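Local coordinates for uncharacterized protein Rv2277c (Mycobacterium tuberculosis, PDB 5VUG) that is of uncharacterised function but has a TIM-barrel domain of the glycerophosphodiester phosphodiesterase family and probably hydrolyses phosphoric diesters, at residues Thr45-Ser49 with Pro133-Val138; Leu83-Asn88 with Arg100-Ile106; Leu183-Ala187 with Ala227-Asp231. All coordinates share one frame; numbering follows the deposited sequence.

In the fold
Contact 1 joins strand 41-48 to helix 134-145, and so lies on the wall of the TIM barrel. Contact 2 comes next in space, its centre about 22 Å away, and ties together two parts of the long irregular excursion between helices 77-80 and 109-114. In sequence both its segments fall between those of contact 1. Contact 3 follows later in the chain, on the opposite side of the chain's centre, about 32 Å from contact 1 and about 40 Å from contact 2, centre to centre. It sets helix 176-189 against the end of strand 220-227 and the loop from there to helix 232-239. One contact therefore belongs to the barrel wall, one to a long loop and one to the dimer-facing side.

Contact 1: Thr45-Ser49 with Pro133-Val138; sequences TVQVS and PLVSAV
Gln47 NE2 is gripped by two backbone carbonyls, those of Tyr57 and Pro59, on the side of strand 41-48 that faces away from Leu134; toward the helix Gln47 offers its backbone, its carbonyl carbon lying 3.6 Å from Leu134 CD1. The neighbours Val46 and Val48 both point the other way and carry the apolar contact. Leu134 reaches in from the first turn of helix 134-145, its CG anti to the backbone N (chi1 174°), and with chi2 at 63° both methyls come to the strand. Leu134 CD1 meets Val48 CB at 3.8 Å, and Leu134 CD2 lies 3.7 Å from Val46 O. The side chains of Val48 and Leu134 run by one another head to tail. With chi1 at 64°, Val48 wedges CG1 against the base of Leu134, 3.9 Å from its CA, and turns CG2 to the CB of Ala137, 4.1 Å off. One turn further along the helix from Leu134, Val138 CG2 meets Val46 CG1 at 3.8 Å, the two side chains approaching at a slant. Pro133, preceded by a cis peptide bond, occupies the N-cap position and only grazes Val48. The backbone N of Leu134 is buried here without a partner in the model. Pro54, on the neighbouring antiparallel strand 54-56, extends the apolar patch, touching Val46, Ala137 and Val138. The axes of strand 45-48 and helix 134-138 approach to 8.4 Å. Helix 134-145 follows strand 121-125, the parallel neighbour of strand 41-48; this strand-then-helix order is that of a TIM barrel, and here the start of an outer helix lies over the end of a neighbouring barrel strand.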
loop_
_atom_site.group_PDB
_atom_site.type_symbol
_atom_site.label_atom_id
_atom_site.label_comp_id
_atom_site.label_asym_id
_atom_site.label_seq_id
_atom_site.Cartn_x
_atom_site.Cartn_y
_atom_site.Cartn_z
ATOM N N THR A 45 19.807 12.931 16.687
ATOM C CA THR A 45 19.655 11.496 16.919
ATOM C C THR A 45 20.398 11.132 18.198
ATOM O O THR A 45 21.574 11.474 18.343
ATOM C CB THR A 45 20.226 10.661 15.768
ATOM O OG1 THR A 45 20.021 11.327 14.518
ATOM C CG2 THR A 45 19.546 9.302 15.749
ATOM N N VAL A 46 19.726 10.427 19.112
ATOM C CA VAL A 46 20.228 10.230 20.472
ATOM C C VAL A 46 20.418 8.740 20.758
ATOM O O VAL A 46 19.531 7.922 20.475
ATOM C CB VAL A 46 19.303 10.878 21.519
ATOM C CG1 VAL A 46 19.985 10.889 22.881
ATOM C CG2 VAL A 46 18.915 12.298 21.079
ATOM N N GLN A 47 21.585 8.394 21.302
ATOM C CA GLN A 47 21.892 7.067 21.837
ATOM C C GLN A 47 22.499 7.259 23.225
ATOM O O GLN A 47 22.674 8.388 23.685
ATOM C CB GLN A 47 22.779 6.254 20.873
ATOM C CG GLN A 47 22.105 6.008 19.514
ATOM C CD GLN A 47 22.870 5.020 18.651
ATOM O OE1 GLN A 47 23.119 3.888 19.068
ATOM N NE2 GLN A 47 23.240 5.439 17.444
ATOM N N VAL A 48 22.784 6.173 23.935
ATOM C CA VAL A 48 23.272 6.278 25.306
ATOM C C VAL A 48 24.584 5.511 25.473
ATOM O O VAL A 48 24.751 4.400 24.951
ATOM C CB VAL A 48 22.199 5.869 26.347
ATOM C CG1 VAL A 48 21.800 4.385 26.216
ATOM C CG2 VAL A 48 22.668 6.184 27.759
ATOM N N SER A 49 25.524 6.121 26.188
ATOM C CA SER A 49 26.804 5.494 26.480
ATOM C C SER A 49 26.624 4.300 27.423
ATOM O O SER A 49 25.574 4.115 28.055
ATOM C CB SER A 49 27.727 6.507 27.154
ATOM O OG SER A 49 27.275 6.789 28.473
ATOM N N PRO A 133 18.168 1.469 28.787
ATOM C CA PRO A 133 17.906 2.682 29.577
ATOM C C PRO A 133 17.906 4.021 28.834
ATOM O O PRO A 133 17.870 5.060 29.515
ATOM C CB PRO A 133 19.067 2.675 30.570
ATOM C CG PRO A 133 20.200 2.141 29.758
ATOM C CD PRO A 133 19.586 1.068 28.879
ATOM N N LEU A 134 17.950 4.004 27.500
ATOM C CA LEU A 134 17.998 5.249 26.730
ATOM C C LEU A 134 16.867 6.207 27.112
ATOM O O LEU A 134 17.103 7.395 27.344
ATOM C CB LEU A 134 17.964 4.950 25.224
ATOM C CG LEU A 134 17.875 6.165 24.297
ATOM C CD1 LEU A 134 19.111 7.033 24.463
ATOM C CD2 LEU A 134 17.705 5.747 22.825
ATOM N N VAL A 135 15.629 5.708 27.178
ATOM C CA VAL A 135 14.483 6.595 27.395
ATOM C C VAL A 135 14.576 7.272 28.760
ATOM O O VAL A 135 14.397 8.492 28.879
ATOM C CB VAL A 135 13.157 5.838 27.189
ATOM C CG1 VAL A 135 11.982 6.627 27.732
ATOM C CG2 VAL A 135 12.936 5.533 25.691
ATOM N N SER A 136 14.883 6.499 29.807
ATOM C CA SER A 136 15.042 7.084 31.138
ATOM C C SER A 136 16.208 8.071 31.185
ATOM O O SER A 136 16.103 9.146 31.795
ATOM C CB SER A 136 15.245 5.979 32.177
ATOM O OG SER A 136 15.415 6.535 33.476
ATOM N N ALA A 137 17.337 7.709 30.573
ATOM C CA ALA A 137 18.492 8.598 30.580
ATOM C C ALA A 137 18.172 9.914 29.883
ATOM O O ALA A 137 18.574 10.992 30.350
ATOM C CB ALA A 137 19.694 7.902 29.933
ATOM N N VAL A 138 17.423 9.851 28.780
ATOM C CA VAL A 138 17.038 11.074 28.083
ATOM C C VAL A 138 16.086 11.900 28.934
ATOM O O VAL A 138 16.245 13.124 29.053
ATOM C CB VAL A 138 16.452 10.759 26.693
ATOM C CG1 VAL A 138 15.782 12.024 26.091
ATOM C CG2 VAL A 138 17.551 10.252 25.747
#

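Contact 2: Leu83-Asn88 with Arg100-Ile106; sequences LNAGWN and RQRATPI
Segments 83-88 and 100-106 meet in a single beta bridge between Asn84 and Pro105, after which a type I turn from Asn84 to Trp87 carries the first segment toward Arg100. Flanking the bridge, Ala85 N reaches Thr104 O and Ile106 N reaches Leu83 O, both as weak hydrogen bonds, and Leu83 O also receives a CA-H contact from Pro105. Asn84 is held at both ends of its amide. Asn84 OD1 accepts from Thr104 N at 3.1 Å and from Gly86 N at 2.9 Å, the two donors standing above opposite faces of the amide plane; ND2 donates to the carbonyl of Tyr99. A chi1 of 180° swings the amide over Ala103, whose CB lies 3.5 Å from Asn84 CG. The bond from Gly86 makes this an Asx turn, and the same oxygen staples the turn to the returning chain, closing the loop of residues 89-99 within the irregular excursion between helices 77-80 and 109-114. At the other end, Arg100 crosses Trp87 in a cation-pi stack: the guanidinium lies nearly flat on the indole, planes 17° apart, with Arg100 CZ 3.9 Å from the centroid of the five-membered ring. Arg100 CD sits over the six-membered ring, 3.8 Å from its centroid, because the chain is extended from CG to NE. Hydrogen bonds fix the guanidinium's rotation: Arg100 NE donates to Trp87 O at 2.7 Å, almost straight at 166°, and Arg100 NH2 donates to Asn88 OD1 at 3.0 Å, head-on to that C=O. Asn88 ND2 is anchored in turn on the carbonyl of Thr64. Beyond the bridge, Leu83 and Ile106 run alongside one another in the same direction, and Ile106 CG1 rests on Ala85 CB at 4.0 Å.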
loop_
_atom_site.group_PDB
_atom_site.type_symbol
_atom_site.label_atom_id
_atom_site.label_comp_id
_atom_site.label_asym_id
_atom_site.label_seq_id
_atom_site.Cartn_x
_atom_site.Cartn_y
_atom_site.Cartn_z
ATOM N N LEU A 83 36.177 10.408 20.299
ATOM C CA LEU A 83 36.049 10.020 18.900
ATOM C C LEU A 83 35.704 11.224 18.038
ATOM O O LEU A 83 34.960 12.117 18.455
ATOM C CB LEU A 83 34.980 8.938 18.727
ATOM C CG LEU A 83 35.224 7.643 19.503
ATOM C CD1 LEU A 83 34.043 6.673 19.314
ATOM C CD2 LEU A 83 36.543 6.999 19.081
ATOM N N ASN A 84 36.246 11.236 16.825
ATOM C CA ASN A 84 36.023 12.317 15.870
ATOM C C ASN A 84 34.864 11.907 14.965
ATOM O O ASN A 84 35.029 11.067 14.078
ATOM C CB ASN A 84 37.303 12.545 15.072
ATOM C CG ASN A 84 37.166 13.647 14.046
ATOM O OD1 ASN A 84 36.106 14.254 13.898
ATOM N ND2 ASN A 84 38.254 13.927 13.340
ATOM N N ALA A 85 33.684 12.506 15.190
ATOM C CA ALA A 85 32.482 12.241 14.399
ATOM C C ALA A 85 32.480 12.959 13.048
ATOM O O ALA A 85 31.469 12.920 12.333
ATOM C CB ALA A 85 31.226 12.612 15.199
ATOM N N GLY A 86 33.568 13.631 12.694
ATOM C CA GLY A 86 33.763 14.154 11.359
ATOM C C GLY A 86 34.675 13.299 10.512
ATOM O O GLY A 86 35.078 13.727 9.423
ATOM N N TRP A 87 34.999 12.093 10.978
ATOM C CA TRP A 87 36.055 11.287 10.367
ATOM C C TRP A 87 35.786 11.008 8.896
ATOM O O TRP A 87 36.720 10.980 8.084
ATOM C CB TRP A 87 36.156 9.965 11.112
ATOM C CG TRP A 87 37.349 9.143 10.758
ATOM C CD1 TRP A 87 37.372 7.998 10.004
ATOM C CD2 TRP A 87 38.692 9.380 11.170
ATOM N NE1 TRP A 87 38.656 7.515 9.921
ATOM C CE2 TRP A 87 39.485 8.347 10.628
ATOM C CE3 TRP A 87 39.306 10.368 11.945
ATOM C CZ2 TRP A 87 40.853 8.273 10.843
ATOM C CZ3 TRP A 87 40.667 10.292 12.153
ATOM C CH2 TRP A 87 41.425 9.256 11.600
ATOM N N ASN A 88 34.520 10.788 8.535
ATOM C CA ASN A 88 34.147 10.376 7.186
ATOM C C ASN A 88 33.344 11.426 6.429
ATOM O O ASN A 88 32.858 11.148 5.324
ATOM C CB ASN A 88 33.401 9.043 7.236
ATOM C CG ASN A 88 34.323 7.894 7.583
ATOM O OD1 ASN A 88 35.504 7.901 7.201
ATOM N ND2 ASN A 88 33.809 6.905 8.323
ATOM N N ARG A 100 39.040 15.345 9.434
ATOM C CA ARG A 100 40.031 14.480 10.071
ATOM C C ARG A 100 41.123 15.290 10.750
ATOM O O ARG A 100 41.729 14.819 11.719
ATOM C CB ARG A 100 40.653 13.528 9.057
ATOM C CG ARG A 100 39.687 12.487 8.616
ATOM C CD ARG A 100 40.356 11.245 8.091
ATOM N NE ARG A 100 39.303 10.345 7.659
ATOM C CZ ARG A 100 39.467 9.274 6.902
ATOM N NH1 ARG A 100 40.678 8.930 6.463
ATOM N NH2 ARG A 100 38.406 8.551 6.587
ATOM N N GLN A 101 41.384 16.499 10.264
ATOM C CA GLN A 101 42.391 17.363 10.856
ATOM C C GLN A 101 41.798 18.447 11.746
ATOM O O GLN A 101 42.556 19.172 12.399
ATOM C CB GLN A 101 43.257 18.000 9.762
ATOM C CG GLN A 101 43.300 17.212 8.453
ATOM C CD GLN A 101 43.822 15.791 8.617
ATOM O OE1 GLN A 101 44.507 15.470 9.591
ATOM N NE2 GLN A 101 43.492 14.931 7.660
ATOM N N ARG A 102 40.462 18.575 11.788
ATOM C CA ARG A 102 39.773 19.543 12.645
ATOM C C ARG A 102 38.588 18.788 13.246
ATOM O O ARG A 102 37.459 18.894 12.766
ATOM C CB ARG A 102 39.318 20.780 11.865
ATOM C CG ARG A 102 38.661 21.870 12.728
ATOM C CD ARG A 102 37.137 21.923 12.554
ATOM N NE ARG A 102 36.507 22.955 13.380
ATOM C CZ ARG A 102 35.810 22.716 14.490
ATOM N NH1 ARG A 102 35.639 21.473 14.920
ATOM N NH2 ARG A 102 35.278 23.725 15.168
ATOM N N ALA A 103 38.859 18.030 14.309
ATOM C CA ALA A 103 37.888 17.064 14.810
ATOM C C ALA A 103 36.602 17.736 15.281
ATOM O O ALA A 103 36.622 18.812 15.890
ATOM C CB ALA A 103 38.487 16.251 15.956
ATOM N N THR A 104 35.477 17.089 14.970
ATOM C CA THR A 104 34.171 17.419 15.529
ATOM C C THR A 104 33.746 16.226 16.380
ATOM O O THR A 104 33.250 15.223 15.839
ATOM C CB THR A 104 33.155 17.670 14.406
ATOM O OG1 THR A 104 33.136 16.548 13.511
ATOM C CG2 THR A 104 33.512 18.924 13.609
ATOM N N PRO A 105 33.939 16.265 17.699
ATOM C CA PRO A 105 33.719 15.065 18.517
ATOM C C PRO A 105 32.242 14.745 18.690
ATOM O O PRO A 105 31.361 15.572 18.461
ATOM C CB PRO A 105 34.350 15.429 19.866
ATOM C CG PRO A 105 34.369 16.913 19.900
ATOM C CD PRO A 105 34.502 17.380 18.476
ATOM N N ILE A 106 31.979 13.518 19.130
ATOM C CA ILE A 106 30.627 13.165 19.577
ATOM C C ILE A 106 30.260 14.031 20.774
ATOM O O ILE A 106 30.977 14.013 21.786
ATOM C CB ILE A 106 30.521 11.681 19.958
ATOM C CG1 ILE A 106 30.746 10.777 18.742
ATOM C CG2 ILE A 106 29.171 11.398 20.637
ATOM C CD1 ILE A 106 30.789 9.291 19.101
#

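Contact 3: Leu183-Ala187 with Ala227-Asp231; sequences LFNMA and AELWD
Leu183 and Leu229 interlock where helix 176-189 meets the loop leading out of strand 220-227, and most of what joins the two segments is apolar. Leu229 projects at the helix and packs against Leu183, Phe184 and Ala187: Leu183 CB lies 4.0 Å from Leu229 CD1, and Ala187 CB lies 3.8 Å from Leu229 CD2. The side chains of the two leucines pass at a slant. Ala227, at the end of the strand, adds its CB against Phe184 CZ at 3.9 Å.

CH-pi contacts come next. Both methyls of Leu229 lie over one face of the Phe184 ring, the side chain meeting the phenyl at about a right angle; Leu229 CD1 stands 4.0 Å from the ring centroid and closes to 3.5 Å from Phe184 CE2. In the second CH-pi contact the leucine is Leu183: its CD2 sits over the six-membered ring of Trp230, 3.9 Å from the centroid and close to the ring normal. Trp230 NE1 bonds to the carbonyl of Phe204, and its ring meets that of Phe238 edge-to-face.

The polar link is a water that hydrogen-bonds to Leu183 O at 2.9 Å and Leu229 O at 2.7 Å. The first carbonyl also takes the helix bond from Ala187 N, and the second is bonded by Ser234 OG. The second subunit packs against Phe184 and Ala187 and makes backbone hydrogen bonds to Glu228. The chemistry implies a hydrophobic joint in which two leucines are each laid on an aromatic face, beside a water bridging two carbonyls that also have other donors, and with part of the same buried surface continuing into the dimer interface.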
loop_
_atom_site.group_PDB
_atom_site.type_symbol
_atom_site.label_atom_id
_atom_site.label_comp_id
_atom_site.label_asym_id
_atom_site.label_seq_id
_atom_site.Cartn_x
_atom_site.Cartn_y
_atom_site.Cartn_z
ATOM N N LEU A 183 -2.343 8.189 7.298
ATOM C CA LEU A 183 -1.981 8.669 5.966
ATOM C C LEU A 183 -2.424 7.694 4.889
ATOM O O LEU A 183 -2.916 8.110 3.834
ATOM C CB LEU A 183 -0.471 8.873 5.874
ATOM C CG LEU A 183 0.070 10.110 6.583
ATOM C CD1 LEU A 183 1.587 10.017 6.608
ATOM C CD2 LEU A 183 -0.415 11.400 5.889
ATOM N N PHE A 184 -2.235 6.392 5.121
ATOM C CA PHE A 184 -2.630 5.422 4.110
ATOM C C PHE A 184 -4.143 5.259 4.032
ATOM O O PHE A 184 -4.682 5.050 2.936
ATOM C CB PHE A 184 -1.885 4.096 4.286
ATOM C CG PHE A 184 -0.535 4.087 3.620
ATOM C CD1 PHE A 184 -0.434 3.919 2.243
ATOM C CD2 PHE A 184 0.627 4.292 4.352
ATOM C CE1 PHE A 184 0.802 3.931 1.608
ATOM C CE2 PHE A 184 1.874 4.302 3.721
ATOM C CZ PHE A 184 1.954 4.117 2.346
ATOM N N ASN A 185 -4.854 5.362 5.156
ATOM C CA ASN A 185 -6.314 5.383 5.065
ATOM C C ASN A 185 -6.787 6.572 4.237
ATOM O O ASN A 185 -7.649 6.432 3.362
ATOM C CB ASN A 185 -6.951 5.404 6.458
ATOM C CG ASN A 185 -7.135 4.011 7.046
ATOM O OD1 ASN A 185 -7.309 3.031 6.316
ATOM N ND2 ASN A 185 -7.104 3.918 8.378
HETATM N N MSE A 186 -6.225 7.752 4.482
HETATM C CA MSE A 186 -6.626 8.896 3.666
HETATM C C MSE A 186 -6.336 8.685 2.175
HETATM O O MSE A 186 -7.198 8.943 1.326
HETATM C CB MSE A 186 -6.016 10.203 4.188
HETATM C CG MSE A 186 -6.690 10.709 5.446
HETATM SE SE MSE A 186 -8.517 11.303 5.077
HETATM C CE MSE A 186 -8.094 12.718 3.803
ATOM N N ALA A 187 -5.139 8.182 1.866
ATOM C CA ALA A 187 -4.735 8.039 0.471
ATOM C C ALA A 187 -5.544 6.962 -0.240
ATOM O O ALA A 187 -5.846 7.091 -1.433
ATOM C CB ALA A 187 -3.242 7.717 0.387
ATOM N N ALA A 227 4.918 6.272 -2.512
ATOM C CA ALA A 227 3.747 6.933 -1.950
ATOM C C ALA A 227 4.055 8.393 -1.639
ATOM O O ALA A 227 5.056 8.697 -0.981
ATOM C CB ALA A 227 3.307 6.226 -0.671
ATOM N N GLU A 228 3.189 9.291 -2.108
ATOM C CA GLU A 228 3.238 10.716 -1.778
ATOM C C GLU A 228 1.994 11.021 -0.943
ATOM O O GLU A 228 0.912 11.277 -1.483
ATOM C CB GLU A 228 3.304 11.533 -3.065
ATOM C CG GLU A 228 4.518 11.172 -3.914
ATOM C CD GLU A 228 4.580 11.937 -5.232
ATOM O OE1 GLU A 228 3.904 12.984 -5.362
ATOM O OE2 GLU A 228 5.314 11.492 -6.135
ATOM N N LEU A 229 2.151 10.994 0.383
ATOM C CA LEU A 229 1.009 10.896 1.287
ATOM C C LEU A 229 0.511 12.228 1.825
ATOM O O LEU A 229 -0.609 12.278 2.351
ATOM C CB LEU A 229 1.354 9.984 2.466
ATOM C CG LEU A 229 1.607 8.537 2.038
ATOM C CD1 LEU A 229 2.232 7.775 3.194
ATOM C CD2 LEU A 229 0.314 7.861 1.573
ATOM N N TRP A 230 1.304 13.293 1.726
ATOM C CA TRP A 230 0.901 14.602 2.224
ATOM C C TRP A 230 0.290 15.404 1.085
ATOM O O TRP A 230 0.962 15.679 0.083
ATOM C CB TRP A 230 2.097 15.364 2.799
ATOM C CG TRP A 230 2.668 14.818 4.087
ATOM C CD1 TRP A 230 3.934 14.329 4.274
ATOM C CD2 TRP A 230 2.015 14.737 5.366
ATOM N NE1 TRP A 230 4.104 13.946 5.587
ATOM C CE2 TRP A 230 2.942 14.185 6.276
ATOM C CE3 TRP A 230 0.736 15.077 5.827
ATOM C CZ2 TRP A 230 2.628 13.954 7.620
ATOM C CZ3 TRP A 230 0.423 14.849 7.162
ATOM C CH2 TRP A 230 1.368 14.294 8.044
ATOM N N ASP A 231 -0.980 15.771 1.243
ATOM C CA ASP A 231 -1.694 16.665 0.341
ATOM C C ASP A 231 -2.633 17.517 1.189
ATOM O O ASP A 231 -2.687 17.369 2.414
ATOM C CB ASP A 231 -2.387 15.901 -0.802
ATOM C CG ASP A 231 -3.295 14.775 -0.317
ATOM O OD1 ASP A 231 -3.897 14.874 0.772
ATOM O OD2 ASP A 231 -3.427 13.779 -1.056
HETATM O O HOH W 1 -2.783 10.627 2.502
#